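Local coordinates for RimK-related lysine biosynthesis protein (Thermococcus kodakarensis, PDB 5K2M), which probably acts as an ATP-dependent, magnesium-using ligase of the RimK family (LysX subfamily) in amino-acid biosynthesis, and binds ADP, at residues 96-108 / 155-167. Sequence-based numbering, arbitrary orientation.
Sequences VPEWKAALSEGGA and LYGIHYFQEFVEK. With ADP (adenosine-5'-diphosphate), chain O.
Lys-100 and Phe-161 form one hydrogen-bonded pair of an antiparallel strand pairing in the ATP-grasp domain, and Ala-102 with His-159 forms the next; between them Ala-101 faces Tyr-160 as a non-hydrogen-bonded pair. The axes of strands 99-102 and 159-163 approach to 4.6 Å at 162°. Strand 99-102 is one of the two outermost strands of its sheet within this chain, yet Ala-101 and Ala-102 pair onward with a strand of the second subunit.

At the nucleotide end the bonding passes to a side chain. Glu-163 N donates to Glu-98 O (2.9 Å), and Glu-98 N returns a bond to Glu-163 OE2 (3.0 Å), arriving from above the carboxylate plane, 50° out of it. With CG set between the backbone N and the carbonyl carbon (chi1 66°) and the chain extended beyond it, the carboxylate folds back to Glu-98; OE2 also bridges to Lys-235. An alanine in place of Glu-163 would probably leave Glu-98 N and the Lys-235 charge without their mate.

Among apolar contacts, Ala-108 CB sits over one face of the His-159 ring and 3.9 Å from Phe-161 CE2, while helix 138-150 also touches this side. Leu-103 CD1 meets Ile-158 CD1 at 3.8 Å. Separately, the Pro-97 ring packs against the Gln-162 amide, CG 3.4 Å from NE2.

Polar bonds then reach the adenine. ADP N6 donates to both Gln-162 OE1 (3.0 Å) and Glu-163 O, Val-165 N donates to N1, and Lys-167 NZ donates to N3. Lys-122 also binds Gln-162 OE1, while NE2 is held by Asn-240 and by a water that donates to Pro-97 O. This chemistry implies adenine recognition through two donors and two acceptors, supplied by the end of strand 159-163 and the loop that follows it, with Glu-163 joining base binding to strand pairing.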
loop_
_atom_site.group_PDB
_atom_site.type_symbol
_atom_site.label_atom_id
_atom_site.label_comp_id
_atom_site.label_asym_id
_atom_site.label_seq_id
_atom_site.Cartn_x
_atom_site.Cartn_y
_atom_site.Cartn_z
ATOM N N VAL A 96 36.149 31.588 -32.536
ATOM C CA VAL A 96 34.861 31.155 -33.092
ATOM C C VAL A 96 34.173 32.361 -33.734
ATOM O O VAL A 96 34.473 33.483 -33.380
ATOM C CB VAL A 96 33.937 30.597 -31.987
ATOM C CG1 VAL A 96 34.539 29.339 -31.367
ATOM C CG2 VAL A 96 33.665 31.648 -30.912
ATOM N N PRO A 97 33.240 32.138 -34.665
ATOM C CA PRO A 97 32.501 33.304 -35.108
ATOM C C PRO A 97 31.757 33.945 -33.945
ATOM O O PRO A 97 31.382 33.263 -32.986
ATOM C CB PRO A 97 31.501 32.738 -36.118
ATOM C CG PRO A 97 32.052 31.413 -36.518
ATOM C CD PRO A 97 32.739 30.905 -35.287
ATOM N N GLU A 98 31.579 35.252 -34.028
ATOM C CA GLU A 98 30.701 35.977 -33.116
ATOM C C GLU A 98 29.341 35.320 -33.095
ATOM O O GLU A 98 28.785 35.039 -34.151
ATOM C CB GLU A 98 30.510 37.408 -33.583
ATOM C CG GLU A 98 30.632 38.412 -32.471
ATOM C CD GLU A 98 32.043 38.927 -32.379
ATOM O OE1 GLU A 98 32.806 38.401 -31.534
ATOM O OE2 GLU A 98 32.384 39.827 -33.185
ATOM N N TRP A 99 28.797 35.109 -31.899
ATOM C CA TRP A 99 27.527 34.425 -31.752
ATOM C C TRP A 99 26.650 35.086 -30.709
ATOM O O TRP A 99 27.113 35.845 -29.855
ATOM C CB TRP A 99 27.750 32.956 -31.377
ATOM C CG TRP A 99 28.398 32.807 -30.057
ATOM C CD1 TRP A 99 29.732 32.897 -29.783
ATOM C CD2 TRP A 99 27.743 32.575 -28.814
ATOM N NE1 TRP A 99 29.951 32.732 -28.435
ATOM C CE2 TRP A 99 28.744 32.531 -27.817
ATOM C CE3 TRP A 99 26.402 32.406 -28.442
ATOM C CZ2 TRP A 99 28.449 32.309 -26.475
ATOM C CZ3 TRP A 99 26.110 32.192 -27.114
ATOM C CH2 TRP A 99 27.131 32.138 -26.142
ATOM N N LYS A 100 25.365 34.761 -30.777
ATOM C CA LYS A 100 24.394 35.294 -29.844
ATOM C C LYS A 100 23.272 34.268 -29.677
ATOM O O LYS A 100 22.921 33.568 -30.631
ATOM C CB LYS A 100 23.869 36.623 -30.377
ATOM C CG LYS A 100 23.408 37.601 -29.310
ATOM C CD LYS A 100 24.560 38.323 -28.627
ATOM C CE LYS A 100 24.019 39.140 -27.466
ATOM N NZ LYS A 100 25.086 39.900 -26.769
ATOM N N ALA A 101 22.756 34.143 -28.460
ATOM C CA ALA A 101 21.656 33.241 -28.189
ATOM C C ALA A 101 20.539 33.954 -27.430
ATOM O O ALA A 101 20.786 34.736 -26.488
ATOM C CB ALA A 101 22.142 32.020 -27.414
ATOM N N ALA A 102 19.314 33.697 -27.867
ATOM C CA ALA A 102 18.116 34.214 -27.213
ATOM C C ALA A 102 17.157 33.068 -26.913
ATOM O O ALA A 102 17.228 31.988 -27.526
ATOM C CB ALA A 102 17.446 35.265 -28.088
ATOM N N LEU A 103 16.248 33.331 -25.982
ATOM C CA LEU A 103 15.357 32.324 -25.444
ATOM C C LEU A 103 13.901 32.585 -25.796
ATOM O O LEU A 103 13.021 31.880 -25.319
ATOM C CB LEU A 103 15.506 32.268 -23.920
ATOM C CG LEU A 103 16.666 31.459 -23.352
ATOM C CD1 LEU A 103 16.636 30.031 -23.876
ATOM C CD2 LEU A 103 18.005 32.109 -23.653
ATOM N N SER A 104 13.653 33.610 -26.608
ATOM C CA SER A 104 12.327 33.891 -27.120
ATOM C C SER A 104 12.425 34.717 -28.408
ATOM O O SER A 104 13.479 35.308 -28.715
ATOM C CB SER A 104 11.494 34.640 -26.081
ATOM O OG SER A 104 11.953 35.970 -25.929
ATOM N N GLU A 105 11.318 34.753 -29.137
ATOM C CA GLU A 105 11.186 35.552 -30.355
ATOM C C GLU A 105 11.522 37.018 -30.093
ATOM O O GLU A 105 12.251 37.641 -30.866
ATOM C CB GLU A 105 9.765 35.419 -30.934
ATOM C CG GLU A 105 9.472 36.342 -32.118
ATOM C CD GLU A 105 8.075 36.176 -32.713
ATOM O OE1 GLU A 105 7.278 35.376 -32.167
ATOM O OE2 GLU A 105 7.778 36.861 -33.728
ATOM N N GLY A 106 10.999 37.555 -28.998
ATOM C CA GLY A 106 11.218 38.950 -28.635
ATOM C C GLY A 106 12.656 39.244 -28.263
ATOM O O GLY A 106 13.172 40.331 -28.533
ATOM N N GLY A 107 13.316 38.277 -27.636
ATOM C CA GLY A 107 14.749 38.393 -27.375
ATOM C C GLY A 107 15.586 38.331 -28.645
ATOM O O GLY A 107 16.571 39.059 -28.772
ATOM N N ALA A 108 15.199 37.454 -29.574
ATOM C CA ALA A 108 15.936 37.248 -30.818
ATOM C C ALA A 108 15.969 38.486 -31.698
ATOM O O ALA A 108 16.955 38.732 -32.393
ATOM C CB ALA A 108 15.343 36.085 -31.582
ATOM N N LEU A 155 12.802 22.776 -29.052
ATOM C CA LEU A 155 14.177 23.123 -29.439
ATOM C C LEU A 155 14.330 24.238 -30.485
ATOM O O LEU A 155 15.353 24.920 -30.492
ATOM C CB LEU A 155 14.945 21.873 -29.896
ATOM C CG LEU A 155 15.949 21.200 -28.942
ATOM C CD1 LEU A 155 15.790 21.547 -27.464
ATOM C CD2 LEU A 155 15.902 19.698 -29.160
ATOM N N TYR A 156 13.339 24.432 -31.352
ATOM C CA TYR A 156 13.394 25.543 -32.290
ATOM C C TYR A 156 13.122 26.862 -31.596
ATOM O O TYR A 156 13.198 27.895 -32.231
ATOM C CB TYR A 156 12.387 25.375 -33.429
ATOM C CG TYR A 156 12.711 24.247 -34.356
ATOM C CD1 TYR A 156 13.965 24.143 -34.929
ATOM C CD2 TYR A 156 11.760 23.286 -34.680
ATOM C CE1 TYR A 156 14.278 23.103 -35.786
ATOM C CE2 TYR A 156 12.063 22.246 -35.546
ATOM C CZ TYR A 156 13.324 22.161 -36.097
ATOM O OH TYR A 156 13.667 21.131 -36.945
ATOM N N GLY A 157 12.761 26.818 -30.313
ATOM C CA GLY A 157 12.606 28.015 -29.500
ATOM C C GLY A 157 13.890 28.457 -28.799
ATOM O O GLY A 157 13.885 29.434 -28.050
ATOM N N ILE A 158 14.984 27.731 -29.016
ATOM C CA ILE A 158 16.305 28.181 -28.593
ATOM C C ILE A 158 16.937 28.836 -29.821
ATOM O O ILE A 158 17.223 28.168 -30.826
ATOM C CB ILE A 158 17.174 27.012 -28.097
ATOM C CG1 ILE A 158 16.394 26.142 -27.106
ATOM C CG2 ILE A 158 18.461 27.532 -27.473
ATOM C CD1 ILE A 158 15.814 26.875 -25.915
ATOM N N HIS A 159 17.144 30.144 -29.741
ATOM C CA HIS A 159 17.549 30.934 -30.901
ATOM C C HIS A 159 19.033 31.221 -30.898
ATOM O O HIS A 159 19.511 32.021 -30.090
ATOM C CB HIS A 159 16.763 32.231 -30.939
ATOM C CG HIS A 159 15.294 32.021 -31.056
ATOM N ND1 HIS A 159 14.686 31.688 -32.245
ATOM C CD2 HIS A 159 14.315 32.051 -30.126
ATOM C CE1 HIS A 159 13.390 31.539 -32.045
ATOM N NE2 HIS A 159 13.138 31.766 -30.770
ATOM N N TYR A 160 19.744 30.572 -31.822
ATOM C CA TYR A 160 21.194 30.631 -31.922
ATOM C C TYR A 160 21.575 31.250 -33.248
ATOM O O TYR A 160 21.073 30.840 -34.316
ATOM C CB TYR A 160 21.768 29.213 -31.821
ATOM C CG TYR A 160 23.258 29.101 -32.042
ATOM C CD1 TYR A 160 24.152 29.256 -31.000
ATOM C CD2 TYR A 160 23.768 28.834 -33.309
ATOM C CE1 TYR A 160 25.520 29.138 -31.204
ATOM C CE2 TYR A 160 25.127 28.723 -33.531
ATOM C CZ TYR A 160 25.999 28.857 -32.477
ATOM O OH TYR A 160 27.348 28.735 -32.712
ATOM N N PHE A 161 22.470 32.235 -33.179
ATOM C CA PHE A 161 22.844 33.045 -34.336
ATOM C C PHE A 161 24.354 33.266 -34.369
ATOM O O PHE A 161 24.988 33.314 -33.338
ATOM C CB PHE A 161 22.209 34.436 -34.242
ATOM C CG PHE A 161 20.716 34.450 -34.289
ATOM C CD1 PHE A 161 20.046 34.477 -35.501
ATOM C CD2 PHE A 161 19.972 34.496 -33.122
ATOM C CE1 PHE A 161 18.662 34.536 -35.550
ATOM C CE2 PHE A 161 18.586 34.543 -33.168
ATOM C CZ PHE A 161 17.933 34.564 -34.383
ATOM N N GLN A 162 24.906 33.411 -35.565
ATOM C CA GLN A 162 26.283 33.851 -35.752
ATOM C C GLN A 162 26.321 35.033 -36.701
ATOM O O GLN A 162 25.399 35.232 -37.479
ATOM C CB GLN A 162 27.127 32.740 -36.373
ATOM C CG GLN A 162 27.400 31.553 -35.473
ATOM C CD GLN A 162 28.160 30.460 -36.209
ATOM O OE1 GLN A 162 27.858 30.164 -37.352
ATOM N NE2 GLN A 162 29.140 29.862 -35.554
ATOM N N GLU A 163 27.384 35.821 -36.624
ATOM C CA GLU A 163 27.731 36.739 -37.707
ATOM C C GLU A 163 27.885 35.949 -39.001
ATOM O O GLU A 163 28.381 34.823 -38.980
ATOM C CB GLU A 163 29.051 37.464 -37.406
ATOM C CG GLU A 163 30.272 36.555 -37.375
ATOM C CD GLU A 163 31.562 37.281 -37.029
ATOM O OE1 GLU A 163 31.659 38.495 -37.268
ATOM O OE2 GLU A 163 32.485 36.636 -36.498
ATOM N N PHE A 164 27.480 36.528 -40.128
ATOM C CA PHE A 164 27.760 35.896 -41.418
ATOM C C PHE A 164 29.242 36.068 -41.727
ATOM O O PHE A 164 29.747 37.188 -41.810
ATOM C CB PHE A 164 26.918 36.490 -42.537
ATOM C CG PHE A 164 27.238 35.933 -43.904
ATOM C CD1 PHE A 164 26.804 34.665 -44.276
ATOM C CD2 PHE A 164 27.953 36.682 -44.826
ATOM C CE1 PHE A 164 27.090 34.154 -45.532
ATOM C CE2 PHE A 164 28.231 36.176 -46.089
ATOM C CZ PHE A 164 27.811 34.907 -46.438
ATOM N N VAL A 165 29.941 34.949 -41.873
ATOM C CA VAL A 165 31.354 34.979 -42.198
ATOM C C VAL A 165 31.531 34.881 -43.713
ATOM O O VAL A 165 30.968 33.990 -44.350
ATOM C CB VAL A 165 32.110 33.851 -41.483
ATOM C CG1 VAL A 165 33.579 33.871 -41.868
ATOM C CG2 VAL A 165 31.935 33.974 -39.975
ATOM N N GLU A 166 32.305 35.810 -44.279
ATOM C CA GLU A 166 32.583 35.828 -45.712
ATOM C C GLU A 166 33.748 34.897 -45.982
ATOM O O GLU A 166 34.900 35.268 -45.798
ATOM C CB GLU A 166 32.904 37.245 -46.195
ATOM C CG GLU A 166 31.728 38.206 -46.078
ATOM C CD GLU A 166 32.068 39.620 -46.515
ATOM O OE1 GLU A 166 31.492 40.564 -45.942
ATOM O OE2 GLU A 166 32.914 39.798 -47.421
ATOM N N LYS A 167 33.424 33.683 -46.409
ATOM C CA LYS A 167 34.415 32.643 -46.626
ATOM C C LYS A 167 34.797 32.685 -48.097
ATOM O O LYS A 167 34.011 33.166 -48.918
ATOM C CB LYS A 167 33.830 31.259 -46.294
ATOM C CG LYS A 167 33.035 31.181 -44.991
ATOM C CD LYS A 167 32.501 29.780 -44.697
ATOM C CE LYS A 167 31.515 29.250 -45.747
ATOM N NZ LYS A 167 30.259 30.045 -45.878
HETATM P PB ADP O . 25.447 21.864 -39.848
HETATM O O1B ADP O . 26.531 21.509 -40.828
HETATM O O2B ADP O . 24.055 21.850 -40.432
HETATM O O3B ADP O . 25.494 21.126 -38.533
HETATM P PA ADP O . 26.950 24.338 -39.805
HETATM O O1A ADP O . 28.198 23.497 -39.993
HETATM O O2A ADP O . 27.037 25.402 -38.759
HETATM O O3A ADP O . 25.658 23.433 -39.506
HETATM O "O5'" ADP O . 26.563 25.037 -41.194
HETATM C "C5'" ADP O . 26.596 24.330 -42.413
HETATM C "C4'" ADP O . 27.421 25.098 -43.432
HETATM O "O4'" ADP O . 26.832 26.384 -43.651
HETATM C "C3'" ADP O . 28.867 25.348 -43.033
HETATM O "O3'" ADP O . 29.728 24.274 -43.442
HETATM C "C2'" ADP O . 29.163 26.640 -43.772
HETATM O "O2'" ADP O . 29.506 26.409 -45.137
HETATM C "C1'" ADP O . 27.845 27.376 -43.767
HETATM N N9 ADP O . 27.772 28.282 -42.612
HETATM C C8 ADP O . 27.274 27.989 -41.393
HETATM N N7 ADP O . 27.373 29.034 -40.552
HETATM C C5 ADP O . 27.964 30.022 -41.248
HETATM C C6 ADP O . 28.351 31.406 -40.977
HETATM N N6 ADP O . 28.136 31.949 -39.760
HETATM N N1 ADP O . 28.927 32.096 -41.981
HETATM C C2 ADP O . 29.148 31.567 -43.192
HETATM N N3 ADP O . 28.822 30.317 -43.517
HETATM C C4 ADP O . 28.232 29.519 -42.603
HETATM O O HOH W 1 30.136 30.747 -33.148
#